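Local coordinates for protein endo-beta-1,4-glucanase (cellulase B) (PDB 4V2X) that probably hydrolyses beta-1,4-glucosidic linkages in plant cell-wall polysaccharides as a three-module family 5 glycoside hydrolase that includes a family 46 carbohydrate-binding module, at residues L129-Q137 with L179-L190. Sequence-based numbering, arbitrary orientation.
Sequences LNRVDQVVQ and LSNHFKDYPTKL
Leu129 and His182 meet where helix 126-141 faces the end of helix 165-183 and the loop leading into strand 190-193, and they illustrate how neighbouring barrel elements share one apolar seam with a polar flank. Methyl CD2 of Leu129 lies tightly over one face of the imidazole in a CH-pi contact, 3.8 Å from the ring centroid, while CD1 turns inward to Leu179 CD2 (4.1 Å) and the Phe183 ring. The buried seam continues at Val136, whose rotation (chi1 169°) carries CG1 into van der Waals contact with Leu190 CD1 and Tyr186 CE2. Beneath this layer, Ile148 of strand 145-149 touches both Val136 and Phe183. On the polar flank, buried Asp133 accepts at OD2 from His182 NE2 (3.2 Å), carboxylate and ring planes 85° apart. Gln137 NE2 points to Tyr186 OH, the side chains at about a right angle. Both hydrogen bonds are doubtful in detail, because Asp133 OD2 and Tyr186 OH are modelled too close together. Partly exposed His182, Tyr186 and Gln137 make the looser, solvent-side rim. Such a helix layer, with its connection into the next strand, outside parallel strands 145-149 and 190-193 is typical of the (beta/alpha)8 barrel of family 5 glycoside hydrolases.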
ATOM      1  N   LEU A 129      16.358 -30.425  -9.270  1.00 15.76           N
ATOM      2  CA  LEU A 129      15.354 -29.928 -10.207  1.00 16.58           C
ATOM      3  C   LEU A 129      14.790 -31.027 -11.114  1.00 16.12           C
ATOM      4  O   LEU A 129      13.584 -31.082 -11.349  1.00 14.88           O
ATOM      5  CB  LEU A 129      15.912 -28.768 -11.043  1.00 17.49           C
ATOM      6  CG  LEU A 129      14.947 -28.054 -11.999  1.00 18.28           C
ATOM      7  CD1 LEU A 129      13.703 -27.575 -11.266  1.00 17.90           C
ATOM      8  CD2 LEU A 129      15.651 -26.889 -12.678  1.00 20.21           C
ATOM      9  N   ASN A 130      15.644 -31.914 -11.621  1.00 16.36           N
ATOM     10  CA  ASN A 130      15.142 -33.008 -12.451  1.00 16.69           C
ATOM     11  C   ASN A 130      14.216 -33.965 -11.686  1.00 15.49           C
ATOM     12  O   ASN A 130      13.259 -34.485 -12.254  1.00 14.84           O
ATOM     13  CB  ASN A 130      16.291 -33.773 -13.117  1.00 17.57           C
ATOM     14  CG  ASN A 130      16.816 -33.067 -14.359  1.00 20.68           C
ATOM     15  OD1 ASN A 130      16.063 -32.393 -15.061  1.00 24.60           O
ATOM     16  ND2 ASN A 130      18.105 -33.226 -14.641  1.00 21.19           N
ATOM     17  N   ARG A 131      14.486 -34.185 -10.406  1.00 15.35           N
ATOM     18  CA  ARG A 131      13.611 -35.028  -9.592  1.00 16.08           C
ATOM     19  C   ARG A 131      12.247 -34.362  -9.383  1.00 15.95           C
ATOM     20  O   ARG A 131      11.214 -35.017  -9.502  1.00 15.84           O
ATOM     21  CB  ARG A 131      14.267 -35.362  -8.254  1.00 16.44           C
ATOM     22  CG  ARG A 131      15.522 -36.209  -8.393  1.00 16.74           C
ATOM     23  CD  ARG A 131      15.731 -37.091  -7.175  1.00 17.03           C
ATOM     24  NE  ARG A 131      15.885 -36.305  -5.949  1.00 17.04           N
ATOM     25  CZ  ARG A 131      16.987 -35.639  -5.610  1.00 17.28           C
ATOM     26  NH1 ARG A 131      18.051 -35.630  -6.401  1.00 17.16           N
ATOM     27  NH2 ARG A 131      17.020 -34.964  -4.466  1.00 17.58           N
ATOM     28  N   VAL A 132      12.253 -33.060  -9.096  1.00 15.52           N
ATOM     29  CA  VAL A 132      11.007 -32.295  -8.988  1.00 15.78           C
ATOM     30  C   VAL A 132      10.264 -32.359 -10.322  1.00 15.80           C
ATOM     31  O   VAL A 132       9.070 -32.652 -10.382  1.00 15.71           O
ATOM     32  CB  VAL A 132      11.275 -30.822  -8.607  1.00 15.82           C
ATOM     33  CG1 VAL A 132       9.989 -30.003  -8.680  1.00 16.54           C
ATOM     34  CG2 VAL A 132      11.890 -30.734  -7.212  1.00 15.28           C
ATOM     35  N   ASP A 133      11.001 -32.100 -11.394  1.00 16.45           N
ATOM     36  CA  ASP A 133      10.469 -32.151 -12.745  1.00 18.21           C
ATOM     37  C   ASP A 133       9.787 -33.491 -13.067  1.00 18.07           C
ATOM     38  O   ASP A 133       8.698 -33.526 -13.643  1.00 17.63           O
ATOM     39  CB  ASP A 133      11.623 -31.909 -13.719  1.00 22.07           C
ATOM     40  CG  ASP A 133      11.186 -31.915 -15.142  1.00 26.01           C
ATOM     41  OD1 ASP A 133      11.111 -33.009 -15.734  1.00 33.71           O
ATOM     42  OD2 ASP A 133      10.942 -30.821 -15.676  1.00 32.47           O
ATOM     43  N   GLN A 134      10.439 -34.591 -12.706  1.00 17.37           N
ATOM     44  CA  GLN A 134       9.889 -35.916 -12.972  1.00 16.68           C
ATOM     45  C   GLN A 134       8.519 -36.076 -12.322  1.00 16.38           C
ATOM     46  O   GLN A 134       7.587 -36.613 -12.921  1.00 15.67           O
ATOM     47  CB  GLN A 134      10.849 -36.989 -12.470  1.00 17.58           C
ATOM     48  CG  GLN A 134      10.371 -38.426 -12.647  1.00 18.69           C
ATOM     49  CD  GLN A 134      10.185 -38.829 -14.097  1.00 21.37           C
ATOM     50  OE1 GLN A 134      11.066 -39.452 -14.696  1.00 23.47           O
ATOM     51  NE2 GLN A 134       9.038 -38.484 -14.671  1.00 20.63           N
ATOM     52  N   VAL A 135       8.391 -35.581 -11.101  1.00 16.02           N
ATOM     53  CA  VAL A 135       7.118 -35.684 -10.390  1.00 15.24           C
ATOM     54  C   VAL A 135       6.056 -34.779 -11.028  1.00 15.07           C
ATOM     55  O   VAL A 135       4.903 -35.181 -11.182  1.00 15.60           O
ATOM     56  CB  VAL A 135       7.291 -35.400  -8.892  1.00 14.93           C
ATOM     57  CG1 VAL A 135       5.956 -35.517  -8.184  1.00 14.88           C
ATOM     58  CG2 VAL A 135       8.298 -36.376  -8.285  1.00 14.99           C
ATOM     59  N   VAL A 136       6.446 -33.574 -11.432  1.00 14.15           N
ATOM     60  CA  VAL A 136       5.547 -32.689 -12.169  1.00 14.74           C
ATOM     61  C   VAL A 136       5.023 -33.394 -13.422  1.00 15.40           C
ATOM     62  O   VAL A 136       3.815 -33.389 -13.675  1.00 15.43           O
ATOM     63  CB  VAL A 136       6.228 -31.350 -12.540  1.00 14.32           C
ATOM     64  CG1 VAL A 136       5.379 -30.557 -13.532  1.00 14.58           C
ATOM     65  CG2 VAL A 136       6.489 -30.522 -11.286  1.00 14.80           C
ATOM     66  N   GLN A 137       5.929 -34.011 -14.179  1.00 16.58           N
ATOM     67  CA  GLN A 137       5.552 -34.729 -15.405  1.00 18.58           C
ATOM     68  C   GLN A 137       4.597 -35.883 -15.134  1.00 18.30           C
ATOM     69  O   GLN A 137       3.624 -36.063 -15.863  1.00 19.61           O
ATOM     70  CB  GLN A 137       6.789 -35.250 -16.143  1.00 20.93           C
ATOM     71  CG  GLN A 137       7.642 -34.154 -16.754  1.00 23.43           C
ATOM     72  CD  GLN A 137       8.827 -34.700 -17.527  1.00 27.18           C
ATOM     73  OE1 GLN A 137       8.782 -35.807 -18.056  1.00 31.71           O
ATOM     74  NE2 GLN A 137       9.891 -33.916 -17.608  1.00 30.70           N
ATOM     75  N   LEU A 179      13.239 -21.004 -12.605  1.00 18.92           N
ATOM     76  CA  LEU A 179      12.071 -21.875 -12.675  1.00 18.86           C
ATOM     77  C   LEU A 179      11.173 -21.518 -13.845  1.00 19.28           C
ATOM     78  O   LEU A 179      10.703 -22.406 -14.553  1.00 19.50           O
ATOM     79  CB  LEU A 179      11.265 -21.819 -11.376  1.00 18.19           C
ATOM     80  CG  LEU A 179      11.978 -22.400 -10.158  1.00 17.84           C
ATOM     81  CD1 LEU A 179      11.177 -22.098  -8.895  1.00 17.30           C
ATOM     82  CD2 LEU A 179      12.204 -23.892 -10.324  1.00 18.23           C
ATOM     83  N   SER A 180      10.922 -20.223 -14.035  1.00 19.95           N
ATOM     84  CA  SER A 180      10.063 -19.777 -15.125  1.00 21.37           C
ATOM     85  C   SER A 180      10.662 -20.200 -16.462  1.00 22.20           C
ATOM     86  O   SER A 180       9.938 -20.673 -17.332  1.00 21.28           O
ATOM     87  CB  SER A 180       9.798 -18.265 -15.066  1.00 21.92           C
ATOM     88  OG  SER A 180      10.943 -17.496 -15.383  1.00 26.56           O
ATOM     89  N   ASN A 181      11.978 -20.071 -16.609  1.00 22.69           N
ATOM     90  CA  ASN A 181      12.646 -20.509 -17.839  1.00 24.47           C
ATOM     91  C   ASN A 181      12.576 -22.020 -18.030  1.00 24.66           C
ATOM     92  O   ASN A 181      12.210 -22.494 -19.111  1.00 24.70           O
ATOM     93  CB  ASN A 181      14.103 -20.063 -17.865  1.00 26.51           C
ATOM     94  CG  ASN A 181      14.812 -20.494 -19.136  1.00 29.54           C
ATOM     95  OD1 ASN A 181      15.650 -21.388 -19.115  1.00 32.86           O
ATOM     96  ND2 ASN A 181      14.449 -19.881 -20.252  1.00 29.60           N
ATOM     97  N   HIS A 182      12.914 -22.771 -16.982  1.00 24.04           N
ATOM     98  CA  HIS A 182      12.882 -24.237 -17.028  1.00 24.10           C
ATOM     99  C   HIS A 182      11.513 -24.769 -17.447  1.00 22.75           C
ATOM    100  O   HIS A 182      11.424 -25.660 -18.288  1.00 22.86           O
ATOM    101  CB  HIS A 182      13.271 -24.838 -15.668  1.00 25.07           C
ATOM    102  CG  HIS A 182      13.368 -26.333 -15.673  1.00 26.31           C
ATOM    103  ND1 HIS A 182      14.489 -27.006 -16.112  1.00 28.70           N
ATOM    104  CD2 HIS A 182      12.481 -27.288 -15.300  1.00 27.65           C
ATOM    105  CE1 HIS A 182      14.290 -28.308 -16.007  1.00 29.28           C
ATOM    106  NE2 HIS A 182      13.079 -28.506 -15.518  1.00 29.29           N
ATOM    107  N   PHE A 183      10.451 -24.213 -16.870  1.00 21.00           N
ATOM    108  CA  PHE A 183       9.103 -24.738 -17.082  1.00 20.10           C
ATOM    109  C   PHE A 183       8.287 -23.998 -18.149  1.00 20.64           C
ATOM    110  O   PHE A 183       7.106 -24.293 -18.329  1.00 21.38           O
ATOM    111  CB  PHE A 183       8.337 -24.746 -15.747  1.00 19.26           C
ATOM    112  CG  PHE A 183       8.813 -25.795 -14.783  1.00 18.69           C
ATOM    113  CD1 PHE A 183       8.625 -27.140 -15.062  1.00 19.19           C
ATOM    114  CD2 PHE A 183       9.444 -25.441 -13.592  1.00 19.43           C
ATOM    115  CE1 PHE A 183       9.055 -28.120 -14.181  1.00 19.63           C
ATOM    116  CE2 PHE A 183       9.869 -26.416 -12.702  1.00 19.28           C
ATOM    117  CZ  PHE A 183       9.682 -27.758 -13.001  1.00 19.61           C
ATOM    118  N   LYS A 184       8.902 -23.066 -18.877  1.00 21.23           N
ATOM    119  CA  LYS A 184       8.139 -22.158 -19.742  1.00 22.10           C
ATOM    120  C   LYS A 184       7.266 -22.849 -20.787  1.00 21.97           C
ATOM    121  O   LYS A 184       6.184 -22.351 -21.105  1.00 21.80           O
ATOM    122  CB  LYS A 184       9.056 -21.133 -20.426  1.00 23.38           C
ATOM    123  CG  LYS A 184      10.023 -21.693 -21.459  1.00 25.41           C
ATOM    124  CD  LYS A 184      10.993 -20.613 -21.912  1.00 28.11           C
ATOM    125  CE  LYS A 184      12.174 -21.204 -22.665  1.00 31.06           C
ATOM    126  NZ  LYS A 184      11.727 -21.963 -23.861  1.00 32.33           N
ATOM    127  N   ASP A 185       7.717 -23.989 -21.308  1.00 22.00           N
ATOM    128  CA  ASP A 185       6.971 -24.696 -22.358  1.00 22.87           C
ATOM    129  C   ASP A 185       6.044 -25.797 -21.832  1.00 22.97           C
ATOM    130  O   ASP A 185       5.407 -26.497 -22.615  1.00 22.64           O
ATOM    131  CB  ASP A 185       7.944 -25.272 -23.395  1.00 23.83           C
ATOM    132  CG  ASP A 185       8.668 -24.190 -24.172  1.00 25.08           C
ATOM    133  OD1 ASP A 185       8.015 -23.214 -24.593  1.00 25.50           O
ATOM    134  OD2 ASP A 185       9.892 -24.312 -24.357  1.00 28.97           O
ATOM    135  N   TYR A 186       5.950 -25.935 -20.511  1.00 22.73           N
ATOM    136  CA  TYR A 186       5.054 -26.922 -19.897  1.00 21.93           C
ATOM    137  C   TYR A 186       3.595 -26.515 -20.068  1.00 20.76           C
ATOM    138  O   TYR A 186       3.299 -25.328 -20.154  1.00 21.44           O
ATOM    139  CB  TYR A 186       5.371 -27.096 -18.410  1.00 21.35           C
ATOM    140  CG  TYR A 186       6.510 -28.046 -18.156  1.00 21.74           C
ATOM    141  CD1 TYR A 186       7.764 -27.836 -18.725  1.00 22.78           C
ATOM    142  CD2 TYR A 186       6.338 -29.159 -17.343  1.00 22.21           C
ATOM    143  CE1 TYR A 186       8.806 -28.717 -18.503  1.00 23.97           C
ATOM    144  CE2 TYR A 186       7.375 -30.038 -17.107  1.00 22.60           C
ATOM    145  CZ  TYR A 186       8.606 -29.811 -17.686  1.00 24.04           C
ATOM    146  OH  TYR A 186       9.627 -30.694 -17.460  1.00 26.67           O
ATOM    147  N   PRO A 187       2.679 -27.500 -20.110  1.00 21.43           N
ATOM    148  CA  PRO A 187       1.248 -27.197 -20.219  1.00 22.12           C
ATOM    149  C   PRO A 187       0.796 -26.221 -19.140  1.00 21.59           C
ATOM    150  O   PRO A 187       1.359 -26.219 -18.044  1.00 19.67           O
ATOM    151  CB  PRO A 187       0.580 -28.555 -20.002  1.00 22.57           C
ATOM    152  CG  PRO A 187       1.611 -29.559 -20.387  1.00 22.97           C
ATOM    153  CD  PRO A 187       2.934 -28.950 -20.037  1.00 22.15           C
ATOM    154  N   THR A 188      -0.210 -25.404 -19.443  1.00 21.68           N
ATOM    155  CA  THR A 188      -0.679 -24.399 -18.481  1.00 22.20           C
ATOM    156  C   THR A 188      -1.417 -25.002 -17.281  1.00 20.36           C
ATOM    157  O   THR A 188      -1.785 -24.273 -16.362  1.00 20.01           O
ATOM    158  CB  THR A 188      -1.580 -23.345 -19.147  1.00 24.14           C
ATOM    159  OG1 THR A 188      -2.669 -23.987 -19.819  1.00 25.06           O
ATOM    160  CG2 THR A 188      -0.769 -22.526 -20.144  1.00 25.34           C
ATOM    161  N   LYS A 189      -1.622 -26.319 -17.290  1.00 20.00           N
ATOM    162  CA  LYS A 189      -2.112 -27.034 -16.103  1.00 20.27           C
ATOM    163  C   LYS A 189      -1.074 -27.023 -14.973  1.00 18.50           C
ATOM    164  O   LYS A 189      -1.412 -27.306 -13.817  1.00 17.62           O
ATOM    165  CB  LYS A 189      -2.513 -28.464 -16.456  1.00 21.82           C
ATOM    166  CG  LYS A 189      -3.720 -28.507 -17.381  1.00 24.74           C
ATOM    167  CD  LYS A 189      -4.151 -29.922 -17.707  1.00 28.23           C
ATOM    168  CE  LYS A 189      -4.870 -30.568 -16.543  1.00 28.23           C
ATOM    169  NZ  LYS A 189      -5.481 -31.859 -16.962  1.00 29.85           N
ATOM    170  N   LEU A 190       0.177 -26.720 -15.315  1.00 17.46           N
ATOM    171  CA  LEU A 190       1.202 -26.376 -14.317  1.00 16.70           C
ATOM    172  C   LEU A 190       1.089 -24.884 -13.993  1.00 16.39           C
ATOM    173  O   LEU A 190       1.187 -24.036 -14.890  1.00 16.89           O
ATOM    174  CB  LEU A 190       2.612 -26.686 -14.837  1.00 16.54           C
ATOM    175  CG  LEU A 190       3.793 -26.246 -13.961  1.00 15.82           C
ATOM    176  CD1 LEU A 190       3.759 -26.920 -12.591  1.00 15.69           C
ATOM    177  CD2 LEU A 190       5.110 -26.532 -14.669  1.00 16.65           C
TER